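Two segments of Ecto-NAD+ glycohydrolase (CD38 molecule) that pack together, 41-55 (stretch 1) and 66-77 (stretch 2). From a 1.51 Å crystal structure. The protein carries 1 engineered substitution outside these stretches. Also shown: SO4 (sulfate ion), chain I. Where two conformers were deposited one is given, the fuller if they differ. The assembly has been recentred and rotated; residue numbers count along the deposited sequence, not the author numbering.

Stretch 1 41-55: SRNCQAIRQAFMSAF
Stretch 2 66-77: EDYNSLINLAPP

Stretch 1 enters as an extended segment, Ser 41 to Asn 43 (phi/psi -71/154, -132/144 and -96/103), and turns at Cys 44 into a helix with phi near -60° and psi between -30° and -50°. Stretch 2 runs as a 3-10 segment through Tyr 68 (-104/1), then a short helix from Asn 69, and leaves it extended at Ala 75 (-161/74). The two helix axes approach to 8.7 Å, with N-to-C directions 161° apart, so the packing is nearly antiparallel. Register is fixed by CA-CA distances: 7.1 Å for Arg 42 and Ala 75, 5.3 Å for Ala 50 and Leu 71, 5.4 Å for Ala 54 and Asp 67. Together the stretches bury 596 Å².

The two shortest of these separations fall at alanines whose CA-to-CB bonds point toward stretch 2. A methyl group takes up little room, and backbone can come close to it: Ala 50 CB lies 4.1 Å from Leu 71 CA, and Ala 54 CB lies 3.4 Å from Asp 67 O. Ala 54 CB also meets Tyr 68 CE1 at 3.7 Å, oblique to the ring.

Two leucines supply most of the apolar bulk from stretch 2, and they use different rotamers. Leu 71 starts sideways, but chi1 t (178°) and chi2 p (65°) carry its end nearer to stretch 1. Leu 71 CD1 sits 3.4 Å from Ile 47 O and 4.0 Å from Ile 47 CG2, while Leu 71 CD2 lies over one face of the Phe 51 ring, 4.0 Å from the centroid and 15° off the normal, a CH-pi contact. Phe 51 is t (chi1 -153°, chi2 141°), which presents that face to the methyl; its CE2 is 4.4 Å from Tyr 68 CE1. Tyr 68 is m (-77°, chi2 -67°), bringing its ring nearer than its sideways CB would suggest, while its OH is hydrogen-bonded elsewhere in the structure.

Leu 74 already points toward stretch 1, and its m, t rotamer (-70°, 170°) places CD1 3.7 Å from Ala 50 CB and 3.6 Å from Ala 46 O. Leu 74 CB packs 3.8 Å from Ile 47 CG1. Ile 47, also m, t (-74°, 162°), extends CD1 to 4.1 Å from Ala 75 CB, so the buried, branched side chain touches three residues of stretch 2: Leu 71, Leu 74 and Ala 75.

Polar closure comes at the start of stretch 1. Arg 42 (chi1 m, chi2 m, chi3 t, chi4 -157°) leaves sideways, yet its end reaches stretch 2, where NH2 donates to Leu 74 O at 3.2 Å and 146°. This carbonyl lies at the guanidinium edge, as in-plane N-H donors require. Water 1 donates to the same Leu 74 O at 2.9 Å and accepts from Asn 43 N at 3.2 Å, bridging the backbones. Asn 43, with chi1 t (175°) and chi2 -15°, caps the helix: Ala 46 N donates to Asn 43 OD1 at 3.1 Å and 168°.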

# COMPACT_ATOMS: atom_id res chain seq x y z
N SER A 41 -2.84 -3.50 4.40
CA SER A 41 -1.53 -3.00 3.96
C SER A 41 -0.42 -4.05 4.09
O SER A 41 -0.51 -4.95 4.91
CB SER A 41 -1.16 -1.72 4.70
OG SER A 41 -0.88 -1.98 6.06
N ARG A 42 0.62 -3.91 3.27
CA ARG A 42 1.77 -4.84 3.29
C ARG A 42 3.02 -3.96 3.32
O ARG A 42 3.02 -2.89 2.74
CB ARG A 42 1.77 -5.71 2.03
CG ARG A 42 0.50 -6.57 1.86
CD ARG A 42 0.53 -7.91 2.61
NE ARG A 42 -0.82 -8.47 2.65
CZ ARG A 42 -1.24 -9.35 3.55
NH1 ARG A 42 -2.49 -9.79 3.53
NH2 ARG A 42 -0.40 -9.81 4.46
N ASN A 43 4.07 -4.37 4.02
CA ASN A 43 5.24 -3.51 4.15
C ASN A 43 6.23 -3.94 3.07
O ASN A 43 6.88 -4.97 3.21
CB ASN A 43 5.86 -3.67 5.55
CG ASN A 43 7.16 -2.90 5.74
OD1 ASN A 43 7.80 -2.43 4.79
ND2 ASN A 43 7.56 -2.78 7.01
N CYS A 44 6.33 -3.18 1.99
CA CYS A 44 7.16 -3.64 0.87
C CYS A 44 8.66 -3.68 1.16
O CYS A 44 9.39 -4.48 0.57
CB CYS A 44 6.91 -2.84 -0.40
SG CYS A 44 5.35 -3.28 -1.21
N GLN A 45 9.14 -2.78 2.02
CA GLN A 45 10.54 -2.83 2.43
C GLN A 45 10.80 -4.15 3.13
O GLN A 45 11.80 -4.83 2.85
CB GLN A 45 10.90 -1.66 3.37
CG GLN A 45 12.36 -1.73 3.86
CD GLN A 45 12.76 -0.60 4.77
OE1 GLN A 45 11.97 0.31 5.04
NE2 GLN A 45 14.02 -0.63 5.26
N ALA A 46 9.92 -4.51 4.06
CA ALA A 46 10.08 -5.76 4.80
C ALA A 46 9.99 -6.98 3.87
O ALA A 46 10.72 -7.96 4.05
CB ALA A 46 9.09 -5.90 5.95
N ILE A 47 9.05 -6.95 2.93
CA ILE A 47 8.92 -8.04 1.95
C ILE A 47 10.20 -8.22 1.12
O ILE A 47 10.70 -9.36 0.95
CB ILE A 47 7.65 -7.84 1.07
CG1 ILE A 47 6.42 -8.15 1.92
CG2 ILE A 47 7.69 -8.76 -0.13
CD1 ILE A 47 5.10 -7.56 1.32
N ARG A 48 10.74 -7.13 0.60
CA ARG A 48 11.98 -7.21 -0.16
C ARG A 48 13.10 -7.76 0.73
O ARG A 48 13.86 -8.65 0.32
CB ARG A 48 12.40 -5.83 -0.70
CG ARG A 48 13.66 -5.86 -1.55
CD ARG A 48 13.96 -4.46 -2.10
NE ARG A 48 14.18 -3.50 -1.01
CZ ARG A 48 13.41 -2.43 -0.77
NH1 ARG A 48 13.70 -1.63 0.24
NH2 ARG A 48 12.37 -2.16 -1.54
N GLN A 49 13.21 -7.23 1.94
CA GLN A 49 14.30 -7.67 2.82
C GLN A 49 14.17 -9.18 3.13
O GLN A 49 15.18 -9.90 3.13
CB GLN A 49 14.33 -6.82 4.09
CG GLN A 49 14.86 -5.41 3.78
CD GLN A 49 14.73 -4.47 4.95
OE1 GLN A 49 14.00 -4.75 5.89
NE2 GLN A 49 15.42 -3.33 4.88
N ALA A 50 12.93 -9.64 3.38
CA ALA A 50 12.69 -11.07 3.66
C ALA A 50 13.00 -11.93 2.44
O ALA A 50 13.51 -13.04 2.57
CB ALA A 50 11.24 -11.30 4.11
N PHE A 51 12.64 -11.45 1.24
CA PHE A 51 12.91 -12.20 0.02
C PHE A 51 14.42 -12.41 -0.11
O PHE A 51 14.91 -13.54 -0.32
CB PHE A 51 12.34 -11.39 -1.18
CG PHE A 51 11.95 -12.24 -2.37
CD1 PHE A 51 10.80 -11.93 -3.09
CD2 PHE A 51 12.71 -13.33 -2.76
CE1 PHE A 51 10.41 -12.71 -4.20
CE2 PHE A 51 12.33 -14.11 -3.87
CZ PHE A 51 11.17 -13.79 -4.58
N MET A 52 15.18 -11.32 0.02
CA MET A 52 16.65 -11.41 -0.08
C MET A 52 17.23 -12.32 1.01
O MET A 52 18.08 -13.17 0.72
CB MET A 52 17.28 -10.00 -0.03
CG MET A 52 16.64 -9.05 -1.06
SD MET A 52 16.92 -9.69 -2.77
CE MET A 52 18.61 -9.83 -2.68
N SER A 53 16.75 -12.15 2.23
CA SER A 53 17.26 -12.93 3.37
C SER A 53 17.07 -14.43 3.15
O SER A 53 17.91 -15.24 3.55
CB SER A 53 16.54 -12.50 4.65
OG SER A 53 17.12 -11.30 5.14
N ALA A 54 15.98 -14.79 2.48
CA ALA A 54 15.64 -16.20 2.29
C ALA A 54 16.77 -16.95 1.59
O ALA A 54 17.01 -18.12 1.91
CB ALA A 54 14.36 -16.33 1.49
N PHE A 55 17.47 -16.31 0.65
CA PHE A 55 18.45 -17.03 -0.19
C PHE A 55 19.88 -16.48 -0.18
O PHE A 55 20.85 -17.19 -0.53
CB PHE A 55 17.94 -17.16 -1.66
CG PHE A 55 17.97 -15.87 -2.45
CD1 PHE A 55 19.06 -15.55 -3.25
CD2 PHE A 55 16.92 -14.98 -2.35
CE1 PHE A 55 19.11 -14.36 -3.96
CE2 PHE A 55 16.95 -13.76 -3.07
CZ PHE A 55 18.05 -13.46 -3.88
N GLU A 66 11.13 -24.24 4.03
CA GLU A 66 11.14 -23.49 5.28
C GLU A 66 11.92 -22.17 5.15
O GLU A 66 11.65 -21.21 5.87
CB GLU A 66 11.72 -24.33 6.43
CG GLU A 66 10.89 -25.58 6.79
CD GLU A 66 10.91 -26.69 5.74
OE1 GLU A 66 11.97 -26.94 5.12
OE2 GLU A 66 9.84 -27.32 5.54
N ASP A 67 12.91 -22.12 4.26
CA ASP A 67 13.62 -20.87 4.01
C ASP A 67 12.68 -19.71 3.60
O ASP A 67 13.01 -18.54 3.76
CB ASP A 67 14.69 -21.05 2.92
CG ASP A 67 15.87 -21.90 3.40
OD1 ASP A 67 16.14 -21.91 4.61
OD2 ASP A 67 16.51 -22.54 2.55
N TYR A 68 11.51 -20.06 3.06
CA TYR A 68 10.59 -19.03 2.55
C TYR A 68 9.40 -18.78 3.50
O TYR A 68 8.52 -17.94 3.22
CB TYR A 68 10.07 -19.43 1.17
CG TYR A 68 11.08 -19.21 0.06
CD1 TYR A 68 11.47 -17.91 -0.32
CD2 TYR A 68 11.63 -20.31 -0.64
CE1 TYR A 68 12.37 -17.70 -1.36
CE2 TYR A 68 12.54 -20.09 -1.69
CZ TYR A 68 12.90 -18.80 -2.04
OH TYR A 68 13.77 -18.59 -3.09
N ASN A 69 9.37 -19.48 4.63
CA ASN A 69 8.22 -19.30 5.54
C ASN A 69 8.02 -17.83 5.96
O ASN A 69 6.89 -17.34 5.95
CB ASN A 69 8.27 -20.26 6.77
CG ASN A 69 7.61 -21.63 6.50
OD1 ASN A 69 6.80 -22.10 7.31
ND2 ASN A 69 7.95 -22.28 5.38
N SER A 70 9.09 -17.12 6.33
CA SER A 70 8.97 -15.71 6.76
C SER A 70 8.49 -14.75 5.65
O SER A 70 7.72 -13.80 5.90
CB SER A 70 10.29 -15.21 7.36
OG SER A 70 10.60 -15.92 8.55
N LEU A 71 8.94 -14.99 4.42
CA LEU A 71 8.48 -14.21 3.27
C LEU A 71 6.98 -14.47 3.03
O LEU A 71 6.20 -13.53 2.85
CB LEU A 71 9.27 -14.62 2.04
CG LEU A 71 8.81 -13.89 0.77
CD1 LEU A 71 9.06 -12.38 0.78
CD2 LEU A 71 9.49 -14.53 -0.42
N ILE A 72 6.59 -15.75 3.03
CA ILE A 72 5.18 -16.09 2.77
C ILE A 72 4.27 -15.51 3.86
O ILE A 72 3.17 -15.02 3.58
CB ILE A 72 5.01 -17.62 2.61
CG1 ILE A 72 5.38 -18.02 1.18
CG2 ILE A 72 3.57 -18.07 2.99
CD1 ILE A 72 5.89 -19.42 0.98
N ASN A 73 4.76 -15.52 5.10
CA ASN A 73 3.99 -14.94 6.21
C ASN A 73 3.68 -13.47 6.02
O ASN A 73 2.66 -12.98 6.48
CB ASN A 73 4.70 -15.12 7.55
CG ASN A 73 4.63 -16.53 8.06
OD1 ASN A 73 3.89 -17.38 7.54
ND2 ASN A 73 5.42 -16.81 9.11
N LEU A 74 4.58 -12.76 5.34
CA LEU A 74 4.37 -11.33 5.11
C LEU A 74 3.34 -11.06 4.00
O LEU A 74 2.75 -9.97 3.96
CB LEU A 74 5.68 -10.64 4.74
CG LEU A 74 6.70 -10.52 5.87
CD1 LEU A 74 8.03 -10.06 5.34
CD2 LEU A 74 6.19 -9.57 6.95
N ALA A 75 3.11 -12.04 3.12
CA ALA A 75 2.21 -11.85 1.99
C ALA A 75 1.76 -13.22 1.44
O ALA A 75 2.23 -13.66 0.39
CB ALA A 75 2.87 -10.99 0.91
N PRO A 76 0.86 -13.91 2.16
CA PRO A 76 0.48 -15.25 1.70
C PRO A 76 -0.24 -15.20 0.38
O PRO A 76 -0.97 -14.24 0.13
CB PRO A 76 -0.49 -15.75 2.78
CG PRO A 76 -0.25 -14.88 3.95
CD PRO A 76 0.25 -13.55 3.45
N PRO A 77 -0.05 -16.22 -0.48
CA PRO A 77 -0.68 -16.20 -1.82
C PRO A 77 -2.13 -16.72 -1.77
O PRO A 77 -2.48 -17.72 -2.41
CB PRO A 77 0.20 -17.16 -2.61
CG PRO A 77 0.64 -18.17 -1.56
CD PRO A 77 0.89 -17.35 -0.32
S SO4 I . 16.53 2.31 5.92
O1 SO4 I . 15.70 1.33 6.64
O2 SO4 I . 17.14 3.22 6.89
O3 SO4 I . 17.58 1.65 5.15
O4 SO4 I . 15.66 3.06 5.02
O HOH W 1 3.43 -7.33 4.96